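Local coordinates for protein N5-Carboxyaminoimidazole ribonucleotide synthetase (Staphylococcus aureus subsp. aureus, PDB 3ORQ) that catalyses the ATP-dependent carboxylation of 5-aminoimidazole ribonucleotide with bicarbonate to N5-carboxyaminoimidazole ribonucleotide, a step of purine biosynthesis, at residues 4-9 and 201-206; 32-37 and 290-295; 226-231 and 307-312. All coordinates share one frame; numbering follows the deposited sequence.

Interaction 1: 4-9 and 201-206; sequences MNFNKL and RGNNNQ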
# COMPACT_ATOMS: atom_id res chain seq x y z
N MSE A 4 -23.62 18.73 -0.71
CA MSE A 4 -22.43 19.19 -1.40
C MSE A 4 -21.25 19.27 -0.41
O MSE A 4 -20.12 18.92 -0.76
CB MSE A 4 -22.67 20.57 -2.05
CG MSE A 4 -21.39 21.35 -2.48
SE MSE A 4 -21.00 21.63 -4.44
CE MSE A 4 -21.36 19.86 -5.11
N ASN A 5 -21.52 19.74 0.82
CA ASN A 5 -20.49 19.84 1.85
C ASN A 5 -20.82 19.00 3.08
O ASN A 5 -21.97 18.99 3.52
CB ASN A 5 -20.21 21.27 2.24
CG ASN A 5 -19.84 22.12 1.06
OD1 ASN A 5 -18.65 22.21 0.70
ND2 ASN A 5 -20.85 22.73 0.41
N PHE A 6 -19.82 18.29 3.61
CA PHE A 6 -20.05 17.31 4.66
C PHE A 6 -18.87 17.15 5.63
O PHE A 6 -17.83 17.79 5.47
CB PHE A 6 -20.47 15.99 4.03
CG PHE A 6 -19.48 15.46 3.05
CD1 PHE A 6 -18.36 14.70 3.49
CD2 PHE A 6 -19.66 15.68 1.68
CE1 PHE A 6 -17.44 14.16 2.58
CE2 PHE A 6 -18.74 15.17 0.74
CZ PHE A 6 -17.61 14.42 1.19
N ASN A 7 -19.04 16.36 6.67
CA ASN A 7 -18.02 16.28 7.74
C ASN A 7 -16.61 16.03 7.24
O ASN A 7 -16.37 15.11 6.42
CB ASN A 7 -18.38 15.21 8.72
CG ASN A 7 -19.62 15.56 9.52
OD1 ASN A 7 -20.24 16.62 9.34
ND2 ASN A 7 -19.99 14.66 10.42
N LYS A 8 -15.70 16.87 7.72
CA LYS A 8 -14.27 16.67 7.53
C LYS A 8 -13.76 15.85 8.70
O LYS A 8 -13.72 16.34 9.83
CB LYS A 8 -13.51 18.01 7.41
CG LYS A 8 -13.83 18.75 6.08
CD LYS A 8 -13.12 20.11 5.94
CE LYS A 8 -13.54 20.78 4.60
NZ LYS A 8 -13.31 22.26 4.47
N LEU A 9 -13.43 14.58 8.43
CA LEU A 9 -12.97 13.66 9.49
C LEU A 9 -11.45 13.57 9.54
O LEU A 9 -10.78 13.42 8.49
CB LEU A 9 -13.53 12.24 9.28
CG LEU A 9 -15.05 12.11 9.26
CD1 LEU A 9 -15.39 10.71 8.83
CD2 LEU A 9 -15.67 12.50 10.62
N ARG A 201 -15.01 11.93 -6.54
CA ARG A 201 -15.70 13.21 -6.27
C ARG A 201 -15.71 13.39 -4.78
O ARG A 201 -15.96 12.44 -4.04
CB ARG A 201 -17.13 13.17 -6.79
CG ARG A 201 -17.36 14.16 -7.92
CD ARG A 201 -18.86 14.29 -8.23
NE ARG A 201 -19.31 15.62 -7.92
CZ ARG A 201 -20.16 15.95 -6.97
NH1 ARG A 201 -20.73 15.03 -6.19
NH2 ARG A 201 -20.44 17.24 -6.80
N GLY A 202 -15.41 14.59 -4.31
CA GLY A 202 -15.33 14.79 -2.87
C GLY A 202 -16.05 16.05 -2.44
O GLY A 202 -16.92 16.58 -3.13
N ASN A 203 -15.67 16.52 -1.27
CA ASN A 203 -16.22 17.71 -0.67
C ASN A 203 -16.26 18.94 -1.56
O ASN A 203 -15.38 19.15 -2.39
CB ASN A 203 -15.35 18.04 0.55
CG ASN A 203 -16.15 18.18 1.78
OD1 ASN A 203 -17.38 18.29 1.72
ND2 ASN A 203 -15.48 18.15 2.94
N ASN A 204 -17.27 19.77 -1.37
CA ASN A 204 -17.42 21.02 -2.10
C ASN A 204 -17.17 20.88 -3.61
O ASN A 204 -16.37 21.65 -4.20
CB ASN A 204 -16.53 22.09 -1.49
CG ASN A 204 -16.93 23.51 -1.90
OD1 ASN A 204 -18.12 23.82 -2.09
ND2 ASN A 204 -15.94 24.38 -2.04
N ASN A 205 -17.80 19.89 -4.21
CA ASN A 205 -17.73 19.68 -5.66
C ASN A 205 -16.36 19.29 -6.24
O ASN A 205 -16.19 19.30 -7.46
CB ASN A 205 -18.27 20.94 -6.41
CG ASN A 205 -18.86 20.60 -7.79
OD1 ASN A 205 -19.50 19.54 -7.97
ND2 ASN A 205 -18.63 21.48 -8.77
N GLN A 206 -15.38 18.98 -5.41
CA GLN A 206 -14.12 18.53 -5.94
C GLN A 206 -14.25 17.24 -6.78
O GLN A 206 -15.04 16.35 -6.46
CB GLN A 206 -13.19 18.25 -4.82
CG GLN A 206 -12.72 19.44 -4.08
CD GLN A 206 -11.78 18.98 -2.96
OE1 GLN A 206 -10.56 18.92 -3.15
NE2 GLN A 206 -12.35 18.61 -1.82

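Interaction 2: 32-37 and 290-295; sequences QKMGYK and QFDTHI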
# COMPACT_ATOMS: atom_id res chain seq x y z
N GLN A 32 -6.18 2.32 6.96
CA GLN A 32 -5.28 2.10 8.13
C GLN A 32 -3.94 2.81 7.97
O GLN A 32 -3.44 3.46 8.89
CB GLN A 32 -5.12 0.61 8.40
CG GLN A 32 -6.35 0.03 9.14
CD GLN A 32 -5.97 -1.09 10.02
OE1 GLN A 32 -5.05 -0.96 10.84
NE2 GLN A 32 -6.64 -2.24 9.86
N LYS A 33 -3.36 2.74 6.77
CA LYS A 33 -2.20 3.56 6.44
C LYS A 33 -2.36 5.08 6.82
O LYS A 33 -1.45 5.67 7.35
CB LYS A 33 -1.92 3.47 4.94
CG LYS A 33 -0.86 4.49 4.46
CD LYS A 33 -0.66 4.33 2.99
CE LYS A 33 -1.93 4.73 2.21
NZ LYS A 33 -1.67 4.68 0.75
N MSE A 34 -3.51 5.68 6.49
CA MSE A 34 -3.80 7.09 6.80
C MSE A 34 -4.21 7.32 8.26
O MSE A 34 -4.45 8.47 8.66
CB MSE A 34 -4.91 7.63 5.88
CG MSE A 34 -4.44 7.91 4.47
SE MSE A 34 -5.88 8.36 3.23
CE MSE A 34 -4.80 8.06 1.62
N GLY A 35 -4.33 6.26 9.04
CA GLY A 35 -4.64 6.42 10.47
C GLY A 35 -6.13 6.47 10.83
O GLY A 35 -6.47 6.98 11.90
N TYR A 36 -6.99 5.95 9.96
CA TYR A 36 -8.41 5.73 10.27
C TYR A 36 -8.61 4.28 10.78
O TYR A 36 -7.90 3.36 10.36
CB TYR A 36 -9.29 5.97 9.03
CG TYR A 36 -9.25 7.41 8.61
CD1 TYR A 36 -10.03 8.35 9.26
CD2 TYR A 36 -8.39 7.85 7.61
CE1 TYR A 36 -9.98 9.68 8.92
CE2 TYR A 36 -8.32 9.20 7.26
CZ TYR A 36 -9.11 10.11 7.95
OH TYR A 36 -9.09 11.45 7.64
N LYS A 37 -9.56 4.10 11.67
CA LYS A 37 -9.91 2.78 12.11
C LYS A 37 -10.95 2.23 11.16
O LYS A 37 -11.65 3.00 10.50
CB LYS A 37 -10.43 2.80 13.54
CG LYS A 37 -9.44 3.42 14.52
CD LYS A 37 -10.15 3.59 15.86
CE LYS A 37 -9.22 4.23 16.90
NZ LYS A 37 -8.14 3.28 17.20
N GLN A 290 -6.91 4.45 -6.52
CA GLN A 290 -8.34 4.74 -6.49
C GLN A 290 -8.90 4.53 -5.10
O GLN A 290 -9.96 5.08 -4.77
CB GLN A 290 -9.07 3.90 -7.54
CG GLN A 290 -8.89 2.41 -7.45
CD GLN A 290 -9.90 1.62 -8.26
OE1 GLN A 290 -9.71 0.42 -8.49
NE2 GLN A 290 -10.98 2.26 -8.66
N PHE A 291 -8.19 3.75 -4.29
CA PHE A 291 -8.59 3.56 -2.87
C PHE A 291 -8.14 4.72 -1.99
O PHE A 291 -8.90 5.14 -1.09
CB PHE A 291 -8.07 2.20 -2.33
CG PHE A 291 -8.50 1.05 -3.17
CD1 PHE A 291 -9.82 0.59 -3.12
CD2 PHE A 291 -7.62 0.52 -4.15
CE1 PHE A 291 -10.25 -0.45 -3.95
CE2 PHE A 291 -8.04 -0.52 -4.99
CZ PHE A 291 -9.35 -1.01 -4.88
N ASP A 292 -6.93 5.26 -2.23
CA ASP A 292 -6.49 6.42 -1.47
C ASP A 292 -7.49 7.55 -1.67
O ASP A 292 -7.99 8.11 -0.70
CB ASP A 292 -5.10 6.91 -1.91
CG ASP A 292 -4.01 5.86 -1.73
OD1 ASP A 292 -4.07 5.02 -0.77
OD2 ASP A 292 -3.08 5.87 -2.59
N THR A 293 -7.77 7.89 -2.92
CA THR A 293 -8.71 8.99 -3.17
C THR A 293 -10.14 8.63 -2.63
O THR A 293 -10.87 9.48 -2.22
CB THR A 293 -8.76 9.38 -4.64
OG1 THR A 293 -9.08 8.22 -5.42
CG2 THR A 293 -7.41 9.91 -5.11
N HIS A 294 -10.50 7.36 -2.60
CA HIS A 294 -11.81 7.03 -2.08
C HIS A 294 -11.91 7.44 -0.62
O HIS A 294 -12.91 8.06 -0.20
CB HIS A 294 -12.09 5.53 -2.20
CG HIS A 294 -13.51 5.16 -1.87
ND1 HIS A 294 -14.55 5.33 -2.76
CD2 HIS A 294 -14.07 4.65 -0.75
CE1 HIS A 294 -15.67 4.91 -2.22
NE2 HIS A 294 -15.42 4.51 -0.99
N ILE A 295 -10.87 7.14 0.16
CA ILE A 295 -10.84 7.48 1.59
C ILE A 295 -10.76 8.99 1.79
O ILE A 295 -11.41 9.56 2.70
CB ILE A 295 -9.61 6.85 2.27
CG1 ILE A 295 -9.62 5.33 2.07
CG2 ILE A 295 -9.58 7.23 3.79
CD1 ILE A 295 -10.98 4.62 2.46

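Interaction 3: 226-231 and 307-312; sequences IVPARI and IELLKP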
# COMPACT_ATOMS: atom_id res chain seq x y z
N ILE A 226 -4.91 -2.02 -19.72
CA ILE A 226 -3.68 -1.34 -20.14
C ILE A 226 -3.81 0.15 -19.95
O ILE A 226 -4.82 0.73 -20.32
CB ILE A 226 -3.38 -1.57 -21.63
CG1 ILE A 226 -3.03 -3.05 -21.85
CG2 ILE A 226 -2.28 -0.59 -22.11
CD1 ILE A 226 -2.63 -3.38 -23.26
N VAL A 227 -2.79 0.77 -19.38
CA VAL A 227 -2.83 2.18 -19.14
C VAL A 227 -1.47 2.72 -19.54
O VAL A 227 -0.45 2.20 -19.06
CB VAL A 227 -3.10 2.49 -17.63
CG1 VAL A 227 -3.25 3.98 -17.40
CG2 VAL A 227 -4.37 1.77 -17.14
N PRO A 228 -1.44 3.79 -20.35
CA PRO A 228 -2.61 4.55 -20.79
C PRO A 228 -3.31 3.87 -21.94
O PRO A 228 -2.65 3.21 -22.77
CB PRO A 228 -1.99 5.89 -21.26
CG PRO A 228 -0.62 5.56 -21.72
CD PRO A 228 -0.18 4.37 -20.86
N ALA A 229 -4.64 4.01 -22.00
CA ALA A 229 -5.43 3.44 -23.11
C ALA A 229 -4.84 3.89 -24.47
O ALA A 229 -4.57 5.08 -24.70
CB ALA A 229 -6.88 3.86 -22.98
N ARG A 230 -4.59 2.93 -25.35
CA ARG A 230 -4.00 3.20 -26.67
C ARG A 230 -4.96 3.87 -27.70
O ARG A 230 -4.64 3.97 -28.87
CB ARG A 230 -3.38 1.93 -27.27
CG ARG A 230 -2.19 1.40 -26.48
CD ARG A 230 -1.87 -0.04 -26.83
NE ARG A 230 -2.99 -0.97 -26.65
CZ ARG A 230 -2.85 -2.29 -26.58
NH1 ARG A 230 -1.64 -2.81 -26.65
NH2 ARG A 230 -3.90 -3.10 -26.44
N ILE A 231 -6.11 4.34 -27.24
CA ILE A 231 -7.01 5.11 -28.08
C ILE A 231 -7.42 6.40 -27.34
O ILE A 231 -7.78 6.38 -26.16
CB ILE A 231 -8.21 4.26 -28.48
CG1 ILE A 231 -9.29 5.09 -29.15
CG2 ILE A 231 -8.78 3.50 -27.29
CD1 ILE A 231 -10.39 4.23 -29.71
N ILE A 307 -4.19 13.29 -11.31
CA ILE A 307 -3.48 12.07 -11.00
C ILE A 307 -2.38 11.81 -12.03
O ILE A 307 -2.61 12.00 -13.23
CB ILE A 307 -4.45 10.89 -10.87
CG1 ILE A 307 -5.29 11.08 -9.60
CG2 ILE A 307 -3.67 9.58 -10.70
CD1 ILE A 307 -6.69 10.83 -9.87
N GLU A 308 -1.20 11.43 -11.57
CA GLU A 308 -0.08 11.24 -12.49
C GLU A 308 0.12 9.78 -12.71
O GLU A 308 0.17 9.03 -11.75
CB GLU A 308 1.23 11.81 -11.95
CG GLU A 308 1.42 13.27 -12.20
CD GLU A 308 2.82 13.77 -11.87
OE1 GLU A 308 2.92 14.95 -11.42
OE2 GLU A 308 3.82 13.02 -12.06
N LEU A 309 0.25 9.38 -13.96
CA LEU A 309 0.74 8.02 -14.25
C LEU A 309 2.28 8.04 -14.22
O LEU A 309 2.93 8.58 -15.14
CB LEU A 309 0.18 7.53 -15.60
CG LEU A 309 0.54 6.13 -16.07
CD1 LEU A 309 -0.08 5.07 -15.20
CD2 LEU A 309 0.03 5.99 -17.47
N LEU A 310 2.87 7.49 -13.17
CA LEU A 310 4.36 7.45 -12.99
C LEU A 310 5.02 6.44 -13.95
O LEU A 310 6.14 6.64 -14.43
CB LEU A 310 4.69 7.11 -11.53
CG LEU A 310 4.05 8.07 -10.51
CD1 LEU A 310 4.28 7.63 -9.05
CD2 LEU A 310 4.55 9.54 -10.74
N LYS A 311 4.33 5.35 -14.25
CA LYS A 311 4.81 4.42 -15.25
C LYS A 311 3.62 3.67 -15.85
O LYS A 311 2.68 3.33 -15.11
CB LYS A 311 5.78 3.44 -14.58
CG LYS A 311 6.71 2.74 -15.56
CD LYS A 311 7.81 1.96 -14.84
CE LYS A 311 8.62 1.11 -15.89
NZ LYS A 311 9.59 0.25 -15.21
N PRO A 312 3.66 3.38 -17.17
CA PRO A 312 2.54 2.72 -17.82
C PRO A 312 2.46 1.31 -17.28
O PRO A 312 3.43 0.84 -16.64
CB PRO A 312 2.94 2.65 -19.29
CG PRO A 312 3.98 3.74 -19.50
CD PRO A 312 4.72 3.77 -18.14

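Interaction 1: 4-9 and 201-206
Asn203 meets both the N-H and the C=O of Phe6 with its side-chain amide. Its OD1 accepts the N-H of Phe6 in the carbonyl plane, on a lone pair, at 3.1 Å from Phe6 N and with an N-H...O angle of 151°. A second, weak bond of 3.5 Å runs from Asn203 ND2 back to Phe6 O, while Gly300 O is the stronger partner of ND2. The same OD1 also lies over one face of the Phe6 ring, 3.4 Å above its plane and displaced toward the rim, the ring and amide planes being 28° apart. The Lys8 chain crosses beside the amide, its CG 3.6 Å from Asn203 ND2. Residues 201-206 form the turn of a β-hairpin between the antiparallel strands 191-201 and 207-218 of the ATP-grasp domain, and the N-terminal arm is laid across it on its way to strand 14-18. At the start of this arm Met4, present as selenomethionine, reaches over the turn. With CG anti to the backbone N (chi1 164°), a bend at chi2 brings SE to 3.4 Å from Asn205 CB, and a second at chi3 carries CE to the edge of the Arg201 guanidinium, 3.3 Å from Arg201 NH2. That nitrogen donates a bond of 2.7 Å to Asn205 OD1. Met4 O meanwhile receives a weak hydrogen bond, 3.0 Å long, from Asn204 N.

Interaction 2: 32-37 and 290-295
Lys33 and Asp292 meet in a salt bridge between the end of helix 22-33 and the side of helix 290-298. From CB, which is directed at the other helix, the lysine runs straight through CG and CD, with CG anti to the backbone N (chi1 170°). The one bend, at chi3 (67°), turns CE to within 3.7 Å of Asp292 OD1. NZ then closes to 2.9 Å on Asp292 OD1, arriving from above the carboxylate, 42° out of its plane. Ser30 also bonds to OD1 and the Ser289 N-H bonds to OD2, so both carboxylate oxygens have partners besides the lysine. Just past the lysine the helix ends in a Schellman motif at Gly35, and the chain enters strand 37-42, completing the β-α-β crossover that begins with strand 14-18. Apolar atoms fill in beside the ion pair. Met34, a selenomethionine, adopts two conformations; in one of them SE comes 3.9 Å from Ile295 CG2 and CE 3.7 Å from Asp292 CB, so this packing is less certain. The side chains of Tyr36 and Ile295 run antiparallel alongside one another, Tyr36 CD2 standing 4.0 Å from Ile295 CG2. Across the subunit boundary, Lys33 packs on His339 and Met34 on Leu338 of the second subunit.

Interaction 3: 226-231 and 307-312
The side chains of Pro228 and Pro312 run alongside each other in the same sense, and their rings touch at the margins, Pro228 CD standing 3.9 Å from Pro312 CB. The flat group behind this meeting is the cis peptide joining Val227 to Pro228. In the cis form Val227 O and Pro228 CD project from the same edge of the peptide, and both turn to Pro312: the carbonyl oxygen of Val227 comes within 3.3 Å of Pro312 CA and 3.4 Å of Pro312 CB.

Leu309 fills the angle between valine and proline. Its CG lies anti to the backbone N (chi1 -178°). From there CD2 touches two partners at the same distance, 3.8 Å from Val227 CG1 and 3.8 Å from Pro228 CD, the side chains of Leu309 and Pro228 crossing at about a right angle. Its other methyl, CD1, is 4.0 Å from Val227 CG1.

Strand 221-227 of the ATP-grasp region ends here. Pro312 leads directly into strand 313-319, its neighbour in the large antiparallel sheet and part of the C-terminal family region, so the contact lies where one region's strand is taken up by the next. Leu310 packs on Leu310 of the second subunit.

Apart from the Val227 carbonyl against Pro312, the contact is aliphatic, so it probably depends on shape fit and dispersion more than on directional bonds; the backbone bonding of Val227 with Ala313 supplies the latter.

How the interactions relate
All three contacts are partly buried; interaction 1 has the most exposed residues, while interaction 2 has none exposed among those that touch. Interaction 1, the largest, ties a terminal arm to a hairpin turn through amide hydrogen bonds. Interaction 2 joins the end of helix 22-33 and the turn after it to helix 290-298 by one ion pair beside apolar packing, and interaction 3 relies on aliphatic contact where the end of strand 221-227 meets the loop leading into strand 313-319. Interactions 1 and 2 touch, Tyr36 OH probably donating to Leu9 O (2.7 Å). Interaction 3 touches neither, although its nearest atoms come about 5 Å from interaction 2, and both of these touch the second subunit.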